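Local coordinates for protein DELTA1-pyrroline-2-carboxylate reductase (Thermococcus litoralis DSM 5473, PDB 6T3E) that catalyses the NAD(P)H-dependent reduction of delta-1-pyrroline-2-carboxylate to L-proline, probably as a step in the breakdown of hydroxyproline, at residues Val68-Met78 / Val90-Glu98. Residues are numbered along the deposited sequence; the frame is centred on the assembly and turned at random.
With PRO (proline), chain E.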
loop_
_atom_site.group_PDB
_atom_site.type_symbol
_atom_site.label_atom_id
_atom_site.label_comp_id
_atom_site.label_asym_id
_atom_site.label_seq_id
_atom_site.Cartn_x
_atom_site.Cartn_y
_atom_site.Cartn_z
ATOM N N VAL B 68 5.422 6.788 12.102
ATOM C CA VAL B 68 5.127 8.199 12.400
ATOM C C VAL B 68 5.734 8.475 13.773
ATOM O O VAL B 68 5.076 8.410 14.816
ATOM C CB VAL B 68 3.631 8.505 12.328
ATOM C CG1 VAL B 68 3.396 10.010 12.241
ATOM C CG2 VAL B 68 3.006 7.774 11.139
ATOM N N GLU B 69 7.046 8.763 13.770
ATOM C CA GLU B 69 7.765 9.090 15.002
ATOM C C GLU B 69 7.167 10.294 15.721
ATOM O O GLU B 69 7.171 10.333 16.951
ATOM C CB GLU B 69 9.245 9.357 14.702
ATOM C CG GLU B 69 9.920 8.367 13.732
ATOM C CD GLU B 69 11.092 8.997 12.966
ATOM O OE1 GLU B 69 11.801 9.853 13.554
ATOM O OE2 GLU B 69 11.285 8.656 11.769
ATOM N N LYS B 70 6.651 11.277 14.973
ATOM C CA LYS B 70 6.156 12.526 15.561
ATOM C C LYS B 70 4.928 12.305 16.436
ATOM O O LYS B 70 4.638 13.134 17.305
ATOM C CB LYS B 70 5.818 13.561 14.471
ATOM C CG LYS B 70 6.979 13.945 13.543
ATOM C CD LYS B 70 7.111 12.983 12.337
ATOM C CE LYS B 70 8.576 12.698 11.996
ATOM N NZ LYS B 70 8.750 11.412 11.253
ATOM N N HIS B 71 4.153 11.253 16.177
ATOM C CA HIS B 71 2.910 11.010 16.901
ATOM C C HIS B 71 2.872 9.619 17.526
ATOM O O HIS B 71 1.805 9.155 17.946
ATOM C CB HIS B 71 1.699 11.219 15.980
ATOM C CG HIS B 71 1.649 12.572 15.330
ATOM N ND1 HIS B 71 1.334 13.724 16.022
ATOM C CD2 HIS B 71 1.860 12.951 14.046
ATOM C CE1 HIS B 71 1.363 14.754 15.195
ATOM N NE2 HIS B 71 1.683 14.314 13.991
ATOM N N ASN B 72 4.024 8.956 17.613
ATOM C CA ASN B 72 4.149 7.671 18.293
ATOM C C ASN B 72 3.227 6.612 17.674
ATOM O O ASN B 72 2.390 5.996 18.342
ATOM C CB ASN B 72 3.880 7.853 19.787
ATOM C CG ASN B 72 4.128 6.604 20.565
ATOM O OD1 ASN B 72 5.011 5.824 20.213
ATOM N ND2 ASN B 72 3.368 6.404 21.643
ATOM N N GLY B 73 3.428 6.372 16.378
ATOM C CA GLY B 73 2.583 5.427 15.679
ATOM C C GLY B 73 3.249 4.787 14.479
ATOM O O GLY B 73 4.358 5.144 14.068
ATOM N N PHE B 74 2.561 3.781 13.954
ATOM C CA PHE B 74 2.954 3.105 12.730
ATOM C C PHE B 74 1.747 2.993 11.812
ATOM O O PHE B 74 0.608 2.893 12.278
ATOM C CB PHE B 74 3.511 1.699 13.012
ATOM C CG PHE B 74 4.628 1.673 13.992
ATOM C CD1 PHE B 74 4.372 1.632 15.349
ATOM C CD2 PHE B 74 5.942 1.681 13.559
ATOM C CE1 PHE B 74 5.417 1.603 16.268
ATOM C CE2 PHE B 74 6.987 1.646 14.461
ATOM C CZ PHE B 74 6.725 1.601 15.819
ATOM N N ILE B 75 1.996 2.998 10.504
ATOM C CA ILE B 75 0.968 2.677 9.521
ATOM C C ILE B 75 1.525 1.621 8.573
ATOM O O ILE B 75 2.661 1.739 8.093
ATOM C CB ILE B 75 0.465 3.917 8.760
ATOM C CG1 ILE B 75 -0.589 3.500 7.737
ATOM C CG2 ILE B 75 1.588 4.678 8.114
ATOM C CD1 ILE B 75 -1.647 4.541 7.516
ATOM N N LEU B 76 0.741 0.566 8.344
ATOM C CA LEU B 76 1.199 -0.614 7.621
ATOM C C LEU B 76 0.358 -0.815 6.360
ATOM O O LEU B 76 -0.875 -0.849 6.424
ATOM C CB LEU B 76 1.148 -1.840 8.545
ATOM C CG LEU B 76 2.169 -1.908 9.702
ATOM C CD1 LEU B 76 1.753 -1.109 10.973
ATOM C CD2 LEU B 76 2.506 -3.346 10.075
ATOM N N TYR B 77 1.027 -1.007 5.225
ATOM C CA TYR B 77 0.371 -1.196 3.932
ATOM C C TYR B 77 0.669 -2.614 3.454
ATOM O O TYR B 77 1.821 -2.940 3.140
ATOM C CB TYR B 77 0.840 -0.134 2.935
ATOM C CG TYR B 77 0.709 1.263 3.502
ATOM C CD1 TYR B 77 -0.476 1.982 3.366
ATOM C CD2 TYR B 77 1.746 1.843 4.215
ATOM C CE1 TYR B 77 -0.611 3.252 3.910
ATOM C CE2 TYR B 77 1.621 3.113 4.765
ATOM C CZ TYR B 77 0.447 3.811 4.603
ATOM O OH TYR B 77 0.331 5.066 5.146
ATOM N N MET B 78 -0.385 -3.447 3.404
ATOM C CA MET B 78 -0.286 -4.897 3.230
ATOM C C MET B 78 -1.106 -5.334 2.021
ATOM O O MET B 78 -2.253 -5.783 2.164
ATOM C CB MET B 78 -0.754 -5.641 4.486
ATOM C CG MET B 78 -0.109 -5.169 5.790
ATOM S SD MET B 78 -0.798 -5.888 7.298
ATOM C CE MET B 78 -0.478 -7.635 7.074
ATOM N N VAL B 90 -5.771 -4.918 -0.460
ATOM C CA VAL B 90 -4.786 -4.196 0.328
ATOM C C VAL B 90 -5.442 -3.705 1.622
ATOM O O VAL B 90 -6.569 -3.202 1.615
ATOM C CB VAL B 90 -4.190 -3.032 -0.493
ATOM C CG1 VAL B 90 -5.292 -2.082 -0.970
ATOM C CG2 VAL B 90 -3.080 -2.307 0.292
ATOM N N LYS B 91 -4.741 -3.872 2.739
ATOM C CA LYS B 91 -5.198 -3.386 4.032
ATOM C C LYS B 91 -4.282 -2.262 4.487
ATOM O O LYS B 91 -3.058 -2.368 4.364
ATOM C CB LYS B 91 -5.219 -4.507 5.076
ATOM C CG LYS B 91 -5.725 -4.092 6.465
ATOM C CD LYS B 91 -5.881 -5.305 7.394
ATOM C CE LYS B 91 -4.571 -5.631 8.120
ATOM N NZ LYS B 91 -4.736 -6.635 9.225
ATOM N N VAL B 92 -4.876 -1.173 4.965
ATOM C CA VAL B 92 -4.149 -0.060 5.561
ATOM C C VAL B 92 -4.464 -0.101 7.046
ATOM O O VAL B 92 -5.588 0.212 7.448
ATOM C CB VAL B 92 -4.537 1.285 4.947
ATOM C CG1 VAL B 92 -3.672 2.372 5.540
ATOM C CG2 VAL B 92 -4.405 1.239 3.422
ATOM N N VAL B 93 -3.514 -0.572 7.852
ATOM C CA VAL B 93 -3.702 -0.734 9.287
ATOM C C VAL B 93 -2.647 0.072 10.034
ATOM O O VAL B 93 -1.476 0.123 9.636
ATOM C CB VAL B 93 -3.645 -2.218 9.703
ATOM C CG1 VAL B 93 -2.322 -2.831 9.308
ATOM C CG2 VAL B 93 -3.840 -2.345 11.198
ATOM N N SER B 94 -3.053 0.652 11.160
ATOM C CA SER B 94 -2.198 1.525 11.943
ATOM C C SER B 94 -2.156 1.047 13.384
ATOM O O SER B 94 -3.112 0.450 13.892
ATOM C CB SER B 94 -2.675 2.976 11.895
ATOM O OG SER B 94 -3.984 3.077 12.418
ATOM N N LEU B 95 -1.015 1.297 14.024
ATOM C CA LEU B 95 -0.769 0.936 15.417
ATOM C C LEU B 95 -0.337 2.183 16.179
ATOM O O LEU B 95 0.757 2.704 15.943
ATOM C CB LEU B 95 0.303 -0.144 15.502
ATOM C CG LEU B 95 0.792 -0.460 16.907
ATOM C CD1 LEU B 95 -0.390 -0.880 17.737
ATOM C CD2 LEU B 95 1.851 -1.554 16.891
ATOM N N TYR B 96 -1.188 2.674 17.076
ATOM C CA TYR B 96 -0.835 3.795 17.959
ATOM C C TYR B 96 -1.041 3.349 19.398
ATOM O O TYR B 96 -2.163 3.451 19.921
ATOM C CB TYR B 96 -1.671 5.038 17.651
ATOM C CG TYR B 96 -1.218 5.784 16.401
ATOM C CD1 TYR B 96 -1.166 5.142 15.153
ATOM C CD2 TYR B 96 -0.864 7.126 16.460
ATOM C CE1 TYR B 96 -0.757 5.810 14.018
ATOM C CE2 TYR B 96 -0.451 7.808 15.325
ATOM C CZ TYR B 96 -0.394 7.142 14.104
ATOM O OH TYR B 96 0.007 7.825 12.967
ATOM N N PRO B 97 0.017 2.911 20.091
ATOM C CA PRO B 97 -0.160 2.294 21.422
ATOM C C PRO B 97 -0.789 3.201 22.469
ATOM O O PRO B 97 -1.321 2.690 23.463
ATOM C CB PRO B 97 1.271 1.913 21.819
ATOM C CG PRO B 97 2.035 1.878 20.541
ATOM C CD PRO B 97 1.428 2.926 19.671
ATOM N N GLU B 98 -0.724 4.518 22.295
ATOM C CA GLU B 98 -1.346 5.467 23.211
ATOM C C GLU B 98 -2.760 5.857 22.790
ATOM O O GLU B 98 -3.351 6.751 23.404
ATOM C CB GLU B 98 -0.489 6.728 23.333
ATOM C CG GLU B 98 0.873 6.494 23.945
ATOM C CD GLU B 98 0.780 5.955 25.366
ATOM O OE1 GLU B 98 0.346 6.714 26.272
ATOM O OE2 GLU B 98 1.128 4.768 25.573
HETATM N N PRO E . 0.377 -5.711 12.874
HETATM C CA PRO E . -1.073 -5.867 12.722
HETATM C C PRO E . -1.514 -6.414 11.366
HETATM O O PRO E . -0.745 -7.034 10.617
HETATM C CB PRO E . -1.586 -4.441 12.913
HETATM C CG PRO E . -0.626 -3.837 13.891
HETATM C CD PRO E . 0.716 -4.518 13.675
HETATM O OXT PRO E . -2.672 -6.238 10.987
#
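M78 and K91 lie side by side on one face of an antiparallel strand pair, both pointing at the carboxylate of the bound proline. K91 NZ donates to PRO OXT at 2.7 Å, while M78 SD approaches PRO O to 3.5 Å and packs on K91 CE. The lysine chain leaves with CG anti to the backbone N (chi1 -178°) and bends at chi3, which brings the ammonium alongside the carboxylate, at its OXT end; T131 and D327 hold it there, and R63 and R134 also bind the proline. Next along this face, V93 sets CG2 against PRO CB at 3.5 Å and turns CG1 to L76 CB, L95 brings CB near PRO CG and also touches NADH, and W247 meets the F74 ring edge-to-face. On the other face V92 CG1 packs on both I75 CD1 and Y77 CE1. At the far end the Y96 ring lies flat against G73, whose CA sits 3.6 Å above its centre in a CH-pi contact; Y96 OH, beside V68 CG2, bonds to P116 O of the second subunit. A leucine in place of Y96 would probably leave that carbonyl without its donor and G73 without its aromatic cover. Behind the side chains, paired backbone bonds join F74 with L95, L76 with V93 and M78 with K91, and a G1 bulge at N72 and G73 opposite V68 turns the chain into strand 73-82. The arrangement is a beta hairpin in the mixed sheet of the ornithine cyclodeaminase/mu-crystallin family, one face lining the substrate pocket, the other turned to the dimer partner.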